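Local coordinates for hypothetical protein PH0250 (Pyrococcus horikoshii, PDB 2EKD), which is of unknown function but belongs to an archaeal protein family related to the P-loop NTPases, probably with a KaiC-like fold, at residues F12-T17 with G145-I150; D46-T51 with N116-L121. All coordinates share one frame; numbering follows the deposited sequence.

Two ways of tying together the parallel part of a mixed sheet meet in this chain. Contact 2 is the sheet itself, strand 44-48 lying beside strand 114-119 near the centre of the molecule, and all its touching residues are buried. Contact 1 lies farther out, where the approach to strand 17-22 meets the turn that leads into strand 149-156. Their centres are about 17 Å apart, yet strands 114-119 and 149-156 are neighbours, and Ile150 O lies 2.8 Å from Asn116 N, a probable hydrogen bond. Arg149 CG also packs on Asn116 CB at 3.8 Å. In sequence, contact 2 is nested within the loop closed by contact 1. No ligand identifies a site at either contact.

Contact 1 (F12-T17 with G145-I150); sequences FRVGET and GREERI
Ile150 lays its CG1 and CD1 branch against the turn of residues 13-16, CG1 lying 3.8 Å from Val14 CA and CD1 touching the carbonyl of Arg13. Its CG2, together with CD1, meets Phe12 CB, while the Phe12 ring packs edge-to-face with Phe8 and Phe152. Val14 sets CB against Glu147 O at 3.6 Å, and its CG2 crosses the aliphatic part of Glu147 at an oblique angle. The backbones come close at Gly15, whose N donates to Arg149 O at 2.9 Å and whose O accepts from Gly145 N at 2.7 Å. A CA-H...O contact joins Gly15 to Arg146 O; the backbone angles by themselves call for glycine, since a CB would jam against Val14 O, besides pressing on Gly145 O. Arg149 is bent at chi2 (-66°), and its NH1 makes a weak bond to Glu16 O while Thr17 OG1 lies at the guanidinium edge. The Glu16 carboxylate steadies the turn: OE2 accepts from Arg13 N, and OE1 is bonded by Ser177 and Thr176. The arrangement is a type II turn with glycine at its third position, docked on a type I turn where two neighbouring parallel strands enter the sheet.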
loop_
_atom_site.group_PDB
_atom_site.type_symbol
_atom_site.label_atom_id
_atom_site.label_comp_id
_atom_site.label_asym_id
_atom_site.label_seq_id
_atom_site.Cartn_x
_atom_site.Cartn_y
_atom_site.Cartn_z
ATOM N N PHE F 12 -29.414 10.569 -23.194
ATOM C CA PHE F 12 -28.454 11.661 -23.137
ATOM C C PHE F 12 -28.885 12.843 -24.016
ATOM O O PHE F 12 -29.687 12.710 -24.931
ATOM C CB PHE F 12 -27.101 11.124 -23.607
ATOM C CG PHE F 12 -26.831 9.779 -22.991
ATOM C CD1 PHE F 12 -26.426 9.700 -21.664
ATOM C CD2 PHE F 12 -26.977 8.628 -23.747
ATOM C CE1 PHE F 12 -26.174 8.461 -21.092
ATOM C CE2 PHE F 12 -26.726 7.389 -23.166
ATOM C CZ PHE F 12 -26.327 7.299 -21.837
ATOM N N ARG F 13 -28.342 14.019 -23.732
ATOM C CA ARG F 13 -28.654 15.193 -24.535
ATOM C C ARG F 13 -27.379 15.749 -25.161
ATOM O O ARG F 13 -26.277 15.540 -24.641
ATOM C CB ARG F 13 -29.345 16.260 -23.685
ATOM C CG ARG F 13 -28.521 16.811 -22.556
ATOM C CD ARG F 13 -29.388 17.708 -21.690
ATOM N NE ARG F 13 -30.062 18.736 -22.479
ATOM C CZ ARG F 13 -30.963 19.583 -21.990
ATOM N NH1 ARG F 13 -31.301 19.525 -20.708
ATOM N NH2 ARG F 13 -31.530 20.484 -22.783
ATOM N N VAL F 14 -27.534 16.439 -26.287
ATOM C CA VAL F 14 -26.395 17.004 -26.987
ATOM C C VAL F 14 -25.507 17.819 -26.071
ATOM O O VAL F 14 -25.990 18.536 -25.192
ATOM C CB VAL F 14 -26.836 17.892 -28.173
ATOM C CG1 VAL F 14 -27.530 17.048 -29.211
ATOM C CG2 VAL F 14 -27.755 18.999 -27.687
ATOM N N GLY F 15 -24.200 17.696 -26.281
ATOM C CA GLY F 15 -23.245 18.431 -25.476
ATOM C C GLY F 15 -22.732 17.625 -24.298
ATOM O O GLY F 15 -21.765 18.028 -23.648
ATOM N N GLU F 16 -23.369 16.491 -24.013
ATOM C CA GLU F 16 -22.929 15.666 -22.892
ATOM C C GLU F 16 -21.652 14.890 -23.164
ATOM O O GLU F 16 -21.328 14.555 -24.306
ATOM C CB GLU F 16 -23.995 14.643 -22.482
ATOM C CG GLU F 16 -25.101 15.171 -21.587
ATOM C CD GLU F 16 -25.784 14.064 -20.787
ATOM O OE1 GLU F 16 -25.132 13.475 -19.890
ATOM O OE2 GLU F 16 -26.968 13.777 -21.054
ATOM N N THR F 17 -20.923 14.617 -22.092
ATOM C CA THR F 17 -19.729 13.799 -22.171
ATOM C C THR F 17 -20.078 12.640 -21.247
ATOM O O THR F 17 -20.280 12.822 -20.045
ATOM C CB THR F 17 -18.476 14.527 -21.672
ATOM O OG1 THR F 17 -18.159 15.589 -22.583
ATOM C CG2 THR F 17 -17.297 13.558 -21.609
ATOM N N GLY F 145 -20.071 20.057 -23.213
ATOM C CA GLY F 145 -20.984 21.130 -23.547
ATOM C C GLY F 145 -21.097 21.518 -25.013
ATOM O O GLY F 145 -22.007 22.268 -25.359
ATOM N N ARG F 146 -20.199 21.056 -25.883
ATOM C CA ARG F 146 -20.342 21.424 -27.290
ATOM C C ARG F 146 -21.438 20.557 -27.884
ATOM O O ARG F 146 -21.334 19.327 -27.958
ATOM C CB ARG F 146 -19.023 21.298 -28.073
ATOM C CG ARG F 146 -18.434 19.922 -28.215
ATOM C CD ARG F 146 -17.128 19.972 -29.031
ATOM N NE ARG F 146 -17.333 20.099 -30.478
ATOM C CZ ARG F 146 -17.125 21.208 -31.184
ATOM N NH1 ARG F 146 -16.702 22.317 -30.590
ATOM N NH2 ARG F 146 -17.326 21.208 -32.496
ATOM N N GLU F 147 -22.507 21.233 -28.284
ATOM C CA GLU F 147 -23.694 20.599 -28.825
ATOM C C GLU F 147 -23.566 19.888 -30.161
ATOM O O GLU F 147 -24.514 19.249 -30.606
ATOM C CB GLU F 147 -24.815 21.634 -28.879
ATOM C CG GLU F 147 -25.104 22.237 -27.509
ATOM C CD GLU F 147 -26.193 23.288 -27.535
ATOM O OE1 GLU F 147 -25.996 24.341 -28.181
ATOM O OE2 GLU F 147 -27.248 23.062 -26.906
ATOM N N GLU F 148 -22.412 19.980 -30.810
ATOM C CA GLU F 148 -22.268 19.289 -32.084
ATOM C C GLU F 148 -22.221 17.775 -31.891
ATOM O O GLU F 148 -22.345 17.025 -32.859
ATOM C CB GLU F 148 -21.014 19.746 -32.833
ATOM C CG GLU F 148 -20.003 20.478 -31.986
ATOM C CD GLU F 148 -20.420 21.905 -31.685
ATOM O OE1 GLU F 148 -20.655 22.664 -32.648
ATOM O OE2 GLU F 148 -20.508 22.269 -30.493
ATOM N N ARG F 149 -22.055 17.317 -30.651
ATOM C CA ARG F 149 -21.997 15.881 -30.420
ATOM C C ARG F 149 -22.325 15.429 -29.003
ATOM O O ARG F 149 -22.538 16.238 -28.100
ATOM C CB ARG F 149 -20.598 15.356 -30.773
ATOM C CG ARG F 149 -19.601 15.356 -29.599
ATOM C CD ARG F 149 -19.249 16.764 -29.116
ATOM N NE ARG F 149 -18.411 16.714 -27.922
ATOM C CZ ARG F 149 -18.870 16.568 -26.681
ATOM N NH1 ARG F 149 -20.174 16.478 -26.455
ATOM N NH2 ARG F 149 -18.019 16.449 -25.669
ATOM N N ILE F 150 -22.373 14.109 -28.848
ATOM C CA ILE F 150 -22.576 13.443 -27.567
ATOM C C ILE F 150 -21.394 12.484 -27.578
ATOM O O ILE F 150 -21.345 11.575 -28.408
ATOM C CB ILE F 150 -23.873 12.599 -27.505
ATOM C CG1 ILE F 150 -25.111 13.496 -27.606
ATOM C CG2 ILE F 150 -23.925 11.835 -26.175
ATOM C CD1 ILE F 150 -26.402 12.768 -27.265
#

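Contact 2 (D46-T51 with N116-L121); sequences DDILDT and NPVLGL
Asp46 and Asn116 touch where two parallel strands of the central sheet run side by side, in an alpha/beta fold consistent with the P-loop NTPase clan. Asn116 ND2 gives a weak hydrogen bond to Asp46 OD2 at 3.1 Å, the amide and carboxylate planes standing 87° apart. With CG anti to its backbone N (chi1 -175°), Asn116 turns toward strand 44-48, where ND2 also bonds to Val44 O. Asp46 CB rests on both methyls of Val118, and its OD1 makes a weak hydrogen bond with Tyr102 OH. The backbones are joined by Asp46 N to Pro117 O, Leu119 N to Asp46 O, and Ile48 N to Leu119 O.

At the end of its strand, Ile48 CD1 touches both Val118 CG1 at 3.9 Å and Leu121 CD1 at 4.0 Å. Thr51, beginning helix 51-61, lays CG2 over Leu119 CB at 3.9 Å; its OG1 lies beside Gly120 CA, where a side chain would clash. An alanine here removes CG2 and OG1 and would probably thin the packing on Leu119 CB and leave Ile48 O with one donor and Lys123 NZ without its hydroxyl partner. Farther out, Asp47 OD1 accepts from Tyr52 N, while Asp47 OD2 and Asp50 OD1 form salt bridges with Lys76 of strand 73-77. Within the type I' turn 48-51, Ile48 O accepts twice, from Thr51 N and, nearly along the C=O axis, from Thr51 OG1 at 2.7 Å.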
loop_
_atom_site.group_PDB
_atom_site.type_symbol
_atom_site.label_atom_id
_atom_site.label_comp_id
_atom_site.label_asym_id
_atom_site.label_seq_id
_atom_site.Cartn_x
_atom_site.Cartn_y
_atom_site.Cartn_z
ATOM N N ASP F 46 -13.130 8.668 -32.187
ATOM C CA ASP F 46 -11.821 9.231 -31.889
ATOM C C ASP F 46 -11.021 8.009 -31.438
ATOM O O ASP F 46 -11.239 7.467 -30.351
ATOM C CB ASP F 46 -11.902 10.278 -30.778
ATOM C CG ASP F 46 -12.584 11.552 -31.234
ATOM O OD1 ASP F 46 -12.382 11.942 -32.402
ATOM O OD2 ASP F 46 -13.309 12.175 -30.431
ATOM N N ASP F 47 -10.118 7.567 -32.302
ATOM C CA ASP F 47 -9.314 6.382 -32.052
ATOM C C ASP F 47 -7.939 6.693 -31.466
ATOM O O ASP F 47 -7.022 7.127 -32.170
ATOM C CB ASP F 47 -9.195 5.600 -33.361
ATOM C CG ASP F 47 -8.350 4.359 -33.233
ATOM O OD1 ASP F 47 -8.094 3.911 -32.094
ATOM O OD2 ASP F 47 -7.955 3.824 -34.289
ATOM N N ILE F 48 -7.807 6.475 -30.161
ATOM C CA ILE F 48 -6.548 6.730 -29.477
ATOM C C ILE F 48 -5.692 5.471 -29.425
ATOM O O ILE F 48 -6.136 4.419 -28.958
ATOM C CB ILE F 48 -6.774 7.227 -28.030
ATOM C CG1 ILE F 48 -7.641 8.489 -28.034
ATOM C CG2 ILE F 48 -5.438 7.520 -27.374
ATOM C CD1 ILE F 48 -8.157 8.893 -26.650
ATOM N N LEU F 49 -4.466 5.597 -29.922
ATOM C CA LEU F 49 -3.498 4.507 -29.931
ATOM C C LEU F 49 -4.014 3.159 -30.426
ATOM O O LEU F 49 -3.850 2.138 -29.763
ATOM C CB LEU F 49 -2.896 4.365 -28.530
ATOM C CG LEU F 49 -2.008 5.559 -28.155
ATOM C CD1 LEU F 49 -1.692 5.562 -26.663
ATOM C CD2 LEU F 49 -0.725 5.501 -28.995
ATOM N N ASP F 50 -4.629 3.169 -31.605
ATOM C CA ASP F 50 -5.155 1.956 -32.236
ATOM C C ASP F 50 -6.132 1.108 -31.419
ATOM O O ASP F 50 -6.235 -0.103 -31.640
ATOM C CB ASP F 50 -4.003 1.054 -32.699
ATOM C CG ASP F 50 -3.112 1.725 -33.733
ATOM O OD1 ASP F 50 -3.634 2.491 -34.575
ATOM O OD2 ASP F 50 -1.888 1.471 -33.710
ATOM N N THR F 51 -6.859 1.730 -30.495
ATOM C CA THR F 51 -7.818 0.984 -29.695
ATOM C C THR F 51 -9.008 0.533 -30.553
ATOM O O THR F 51 -9.597 -0.518 -30.303
ATOM C CB THR F 51 -8.316 1.832 -28.502
ATOM O OG1 THR F 51 -7.185 2.245 -27.721
ATOM C CG2 THR F 51 -9.271 1.026 -27.620
ATOM N N ASN F 116 -20.278 10.472 -30.789
ATOM C CA ASN F 116 -18.819 10.470 -30.768
ATOM C C ASN F 116 -18.155 9.508 -29.777
ATOM O O ASN F 116 -17.855 9.882 -28.645
ATOM C CB ASN F 116 -18.358 11.910 -30.484
ATOM C CG ASN F 116 -16.854 12.080 -30.540
ATOM O OD1 ASN F 116 -16.321 13.054 -30.007
ATOM N ND2 ASN F 116 -16.159 11.150 -31.198
ATOM N N PRO F 117 -17.931 8.252 -30.187
ATOM C CA PRO F 117 -17.287 7.303 -29.275
ATOM C C PRO F 117 -15.789 7.585 -29.245
ATOM O O PRO F 117 -15.151 7.655 -30.293
ATOM C CB PRO F 117 -17.585 5.943 -29.912
ATOM C CG PRO F 117 -18.852 6.203 -30.710
ATOM C CD PRO F 117 -18.552 7.542 -31.318
ATOM N N VAL F 118 -15.240 7.762 -28.050
ATOM C CA VAL F 118 -13.809 8.013 -27.876
ATOM C C VAL F 118 -13.234 6.765 -27.216
ATOM O O VAL F 118 -13.638 6.401 -26.110
ATOM C CB VAL F 118 -13.557 9.230 -26.968
ATOM C CG1 VAL F 118 -12.061 9.469 -26.818
ATOM C CG2 VAL F 118 -14.232 10.465 -27.556
ATOM N N LEU F 119 -12.291 6.115 -27.890
ATOM C CA LEU F 119 -11.702 4.887 -27.378
ATOM C C LEU F 119 -10.218 4.991 -27.022
ATOM O O LEU F 119 -9.446 5.686 -27.691
ATOM C CB LEU F 119 -11.892 3.768 -28.409
ATOM C CG LEU F 119 -13.268 3.617 -29.079
ATOM C CD1 LEU F 119 -13.200 2.516 -30.137
ATOM C CD2 LEU F 119 -14.333 3.293 -28.041
ATOM N N GLY F 120 -9.836 4.295 -25.953
ATOM C CA GLY F 120 -8.451 4.259 -25.524
ATOM C C GLY F 120 -7.902 5.318 -24.588
ATOM O O GLY F 120 -6.681 5.388 -24.419
ATOM N N LEU F 121 -8.758 6.126 -23.967
ATOM C CA LEU F 121 -8.268 7.177 -23.066
ATOM C C LEU F 121 -7.394 6.668 -21.909
ATOM O O LEU F 121 -6.412 7.325 -21.528
ATOM C CB LEU F 121 -9.429 7.978 -22.477
ATOM C CG LEU F 121 -8.985 9.280 -21.795
ATOM C CD1 LEU F 121 -8.600 10.276 -22.875
ATOM C CD2 LEU F 121 -10.092 9.855 -20.922
#